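Local coordinates for crystal protein (Bacillus thuringiensis serovar dakota, PDB 2ZTB) that recognizes cancer cells as the proteolytically activated form of a parasporin-2 toxin, and probably kills them by forming beta-barrel pores in their membranes, at residues S105-T117 and G224-F236. Numbering follows the deposited sequence.
Sequences SFTNTSTVTSSTT and GTLRGTVTNVSSF. With EDO (1,2-ethanediol), chain H.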
# COMPACT_ATOMS: atom_id res chain seq x y z
N SER A 105 26.52 -9.01 6.06
CA SER A 105 25.55 -7.98 5.71
C SER A 105 24.16 -8.51 5.48
O SER A 105 23.96 -9.65 5.06
CB SER A 105 26.00 -7.11 4.54
OG SER A 105 26.30 -7.88 3.41
N PHE A 106 23.20 -7.66 5.80
CA PHE A 106 21.81 -7.99 5.75
C PHE A 106 21.14 -6.84 5.03
O PHE A 106 21.46 -5.67 5.27
CB PHE A 106 21.29 -8.12 7.18
CG PHE A 106 19.88 -8.62 7.29
CD1 PHE A 106 19.63 -9.96 7.49
CD2 PHE A 106 18.81 -7.74 7.23
CE1 PHE A 106 18.35 -10.41 7.62
CE2 PHE A 106 17.51 -8.19 7.36
CZ PHE A 106 17.28 -9.52 7.56
N THR A 107 20.23 -7.16 4.11
CA THR A 107 19.50 -6.15 3.39
C THR A 107 18.09 -6.03 3.98
O THR A 107 17.28 -6.97 3.87
CB THR A 107 19.50 -6.43 1.87
OG1 THR A 107 20.86 -6.45 1.43
CG2 THR A 107 18.75 -5.35 1.11
N ASN A 108 17.85 -4.91 4.65
CA ASN A 108 16.54 -4.61 5.24
C ASN A 108 15.59 -4.27 4.11
O ASN A 108 15.97 -3.59 3.17
CB ASN A 108 16.60 -3.40 6.19
CG ASN A 108 17.50 -3.62 7.40
OD1 ASN A 108 17.79 -4.75 7.81
ND2 ASN A 108 17.92 -2.53 7.99
N THR A 109 14.35 -4.76 4.20
CA THR A 109 13.31 -4.34 3.25
C THR A 109 12.14 -3.66 3.95
O THR A 109 11.75 -4.05 5.06
CB THR A 109 12.80 -5.51 2.37
OG1 THR A 109 12.34 -6.57 3.21
CG2 THR A 109 13.89 -6.03 1.45
N SER A 110 11.59 -2.66 3.28
CA SER A 110 10.31 -2.04 3.66
C SER A 110 9.36 -2.14 2.49
O SER A 110 9.68 -1.67 1.40
CB SER A 110 10.49 -0.56 4.02
OG SER A 110 11.57 -0.39 4.92
N THR A 111 8.20 -2.75 2.71
CA THR A 111 7.22 -3.00 1.65
C THR A 111 5.86 -2.32 1.95
O THR A 111 5.35 -2.41 3.06
CB THR A 111 7.06 -4.51 1.41
OG1 THR A 111 8.33 -5.07 1.06
CG2 THR A 111 6.03 -4.82 0.28
N VAL A 112 5.32 -1.60 0.96
CA VAL A 112 3.91 -1.13 1.02
C VAL A 112 3.07 -1.86 -0.05
O VAL A 112 3.56 -2.21 -1.14
CB VAL A 112 3.80 0.43 0.91
CG1 VAL A 112 4.13 0.92 -0.50
CG2 VAL A 112 2.42 0.93 1.37
N THR A 113 1.81 -2.14 0.28
CA THR A 113 0.81 -2.67 -0.66
C THR A 113 -0.55 -2.05 -0.31
O THR A 113 -0.84 -1.77 0.86
CB THR A 113 0.79 -4.24 -0.68
OG1 THR A 113 0.05 -4.72 -1.81
CG2 THR A 113 0.21 -4.82 0.61
N SER A 114 -1.35 -1.78 -1.33
CA SER A 114 -2.68 -1.19 -1.11
C SER A 114 -3.62 -1.63 -2.19
O SER A 114 -3.19 -2.12 -3.22
CB SER A 114 -2.67 0.34 -1.04
OG SER A 114 -2.04 0.91 -2.17
N SER A 115 -4.91 -1.45 -1.92
CA SER A 115 -5.95 -1.80 -2.85
C SER A 115 -7.23 -1.13 -2.36
O SER A 115 -7.27 -0.50 -1.30
CB SER A 115 -6.13 -3.31 -2.89
OG SER A 115 -6.49 -3.77 -1.60
N THR A 116 -8.28 -1.24 -3.16
CA THR A 116 -9.62 -0.86 -2.72
C THR A 116 -10.49 -2.08 -2.96
O THR A 116 -10.15 -2.94 -3.78
CB THR A 116 -10.19 0.38 -3.45
OG1 THR A 116 -10.38 0.06 -4.83
CG2 THR A 116 -9.26 1.59 -3.30
N THR A 117 -11.55 -2.19 -2.18
CA THR A 117 -12.39 -3.37 -2.22
C THR A 117 -13.13 -3.55 -3.55
O THR A 117 -13.55 -4.66 -3.86
CB THR A 117 -13.37 -3.40 -1.02
OG1 THR A 117 -14.11 -2.16 -0.95
CG2 THR A 117 -12.59 -3.62 0.29
N GLY A 224 -16.68 3.39 -0.55
CA GLY A 224 -15.90 2.17 -0.63
C GLY A 224 -14.81 2.21 0.42
O GLY A 224 -14.85 3.03 1.34
N THR A 225 -13.81 1.34 0.26
CA THR A 225 -12.76 1.15 1.28
C THR A 225 -11.39 0.94 0.65
O THR A 225 -11.22 0.16 -0.29
CB THR A 225 -13.10 -0.05 2.20
OG1 THR A 225 -14.43 0.07 2.69
CG2 THR A 225 -12.14 -0.13 3.40
N LEU A 226 -10.41 1.67 1.17
CA LEU A 226 -9.01 1.45 0.85
C LEU A 226 -8.43 0.53 1.92
O LEU A 226 -8.80 0.63 3.08
CB LEU A 226 -8.26 2.77 0.76
CG LEU A 226 -6.74 2.75 0.49
CD1 LEU A 226 -6.37 3.95 -0.36
CD2 LEU A 226 -5.95 2.77 1.78
N ARG A 227 -7.56 -0.39 1.52
CA ARG A 227 -6.87 -1.29 2.45
C ARG A 227 -5.44 -1.49 2.00
O ARG A 227 -5.10 -1.29 0.84
CB ARG A 227 -7.56 -2.66 2.55
CG ARG A 227 -8.93 -2.58 3.18
CD ARG A 227 -9.52 -3.93 3.45
NE ARG A 227 -10.86 -3.79 4.01
CZ ARG A 227 -11.15 -3.81 5.32
NH1 ARG A 227 -10.18 -4.00 6.22
NH2 ARG A 227 -12.41 -3.67 5.72
N GLY A 228 -4.60 -1.87 2.94
CA GLY A 228 -3.24 -2.23 2.60
C GLY A 228 -2.48 -2.68 3.82
O GLY A 228 -3.06 -2.81 4.90
N THR A 229 -1.19 -2.91 3.61
CA THR A 229 -0.26 -3.33 4.65
C THR A 229 1.09 -2.65 4.44
O THR A 229 1.55 -2.47 3.31
CB THR A 229 -0.07 -4.86 4.63
OG1 THR A 229 -1.35 -5.49 4.68
CG2 THR A 229 0.78 -5.34 5.83
N VAL A 230 1.71 -2.28 5.54
CA VAL A 230 3.09 -1.78 5.54
C VAL A 230 3.95 -2.75 6.36
O VAL A 230 3.66 -3.00 7.53
CB VAL A 230 3.18 -0.29 5.97
CG1 VAL A 230 2.49 -0.04 7.31
CG2 VAL A 230 4.63 0.20 5.99
N THR A 231 4.93 -3.36 5.70
CA THR A 231 5.85 -4.34 6.29
C THR A 231 7.31 -3.81 6.32
O THR A 231 7.71 -2.98 5.48
CB THR A 231 5.79 -5.67 5.56
OG1 THR A 231 4.45 -6.17 5.60
CG2 THR A 231 6.69 -6.70 6.21
N ASN A 232 8.06 -4.24 7.33
CA ASN A 232 9.48 -3.96 7.44
C ASN A 232 10.15 -5.25 7.89
O ASN A 232 9.66 -5.91 8.81
CB ASN A 232 9.75 -2.78 8.40
CG ASN A 232 11.21 -2.27 8.33
OD1 ASN A 232 11.51 -1.34 7.61
ND2 ASN A 232 12.11 -2.91 9.09
N VAL A 233 11.20 -5.66 7.17
CA VAL A 233 12.01 -6.83 7.56
C VAL A 233 13.43 -6.34 7.87
O VAL A 233 14.09 -5.69 7.05
CB VAL A 233 11.97 -7.98 6.50
CG1 VAL A 233 12.72 -9.23 7.01
CG2 VAL A 233 10.52 -8.38 6.18
N SER A 234 13.86 -6.57 9.11
CA SER A 234 15.19 -6.14 9.55
C SER A 234 15.82 -7.15 10.51
O SER A 234 15.14 -8.01 11.08
CB SER A 234 15.15 -4.74 10.17
OG SER A 234 14.36 -4.71 11.35
N SER A 235 17.14 -7.06 10.65
CA SER A 235 17.87 -7.95 11.52
C SER A 235 18.23 -7.17 12.78
O SER A 235 18.39 -5.96 12.73
CB SER A 235 19.12 -8.50 10.83
OG SER A 235 20.00 -7.44 10.53
N PHE A 236 18.28 -7.89 13.90
CA PHE A 236 18.60 -7.33 15.21
C PHE A 236 19.17 -8.44 16.11
O PHE A 236 19.19 -9.61 15.73
CB PHE A 236 17.37 -6.65 15.84
CG PHE A 236 16.24 -7.60 16.20
CD1 PHE A 236 15.89 -7.79 17.53
CD2 PHE A 236 15.52 -8.28 15.22
CE1 PHE A 236 14.85 -8.66 17.88
CE2 PHE A 236 14.48 -9.15 15.57
CZ PHE A 236 14.15 -9.33 16.91
C1 EDO H . -7.48 -1.86 -6.32
O1 EDO H . -7.49 -0.46 -6.70
C2 EDO H . -8.64 -2.68 -6.92
O2 EDO H . -8.48 -3.22 -8.27
O HOH W 1 3.38 -4.73 3.05
O HOH W 2 -4.31 -4.51 -0.09
O HOH W 3 -14.08 0.09 -2.37
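The Phe106 ring lies against Ser235, whose CB stands 3.5 Å above the plane, almost exactly over the ring centre, in a CH-pi contact; the hydroxyl reaches the same face nearer the CG–CD2 side, and the carbonyl oxygen of Val233 comes up at the ring edge. With CG anti to the backbone N (chi1 -173°), the ring swings across to the neighbouring strand. At the far end, Thr117 CG2 touches the edge of the Arg227 guanidinium, 4.1 Å from NE.

Between these ends, strands 105-116 and 224-236 run antiparallel, joined by reciprocal backbone hydrogen bonds at Thr109–Val233, Thr111–Thr231, Thr113–Thr229 and Ser115–Arg227; Thr117 N to Thr225 O (3.0 Å) extends the pairing. Their side chains alternate between two faces. On one, Ser110 OG donates to Asn232 OD1 at 2.9 Å, tilted 30° from the amide's carbonyl plane, and Val112 and Val230 lie on the same face. There the hairpin strand 136-142 covers Ser110 and Asn232 through Val138, and Val112 through Phe140. Gly228 lets the backbones close to 3.9 Å between its CA and that of Ser114.

The other face is rich in threonine. Thr109 OG1 lies alongside Val233, 3.6 Å from its CB, while Thr111, Thr113 and Thr229 turn their hydroxyls to Thr149, Ser147 and Asp184. A water donates to Thr111 O (3.0 Å) and more weakly to Thr229 O, and also bonds Thr231 OG1.

The threonine face is thus the more polar, although Ser114 OG opposite bonds Gly145 N. Such extended antiparallel pairing characterises aerolysin-type toxins, whose relatives suggest that hairpin 126-142 inserts into membranes. Buried Asn108 OD1 and Ser235 OG, without modelled partners, probably carry some desolvation cost.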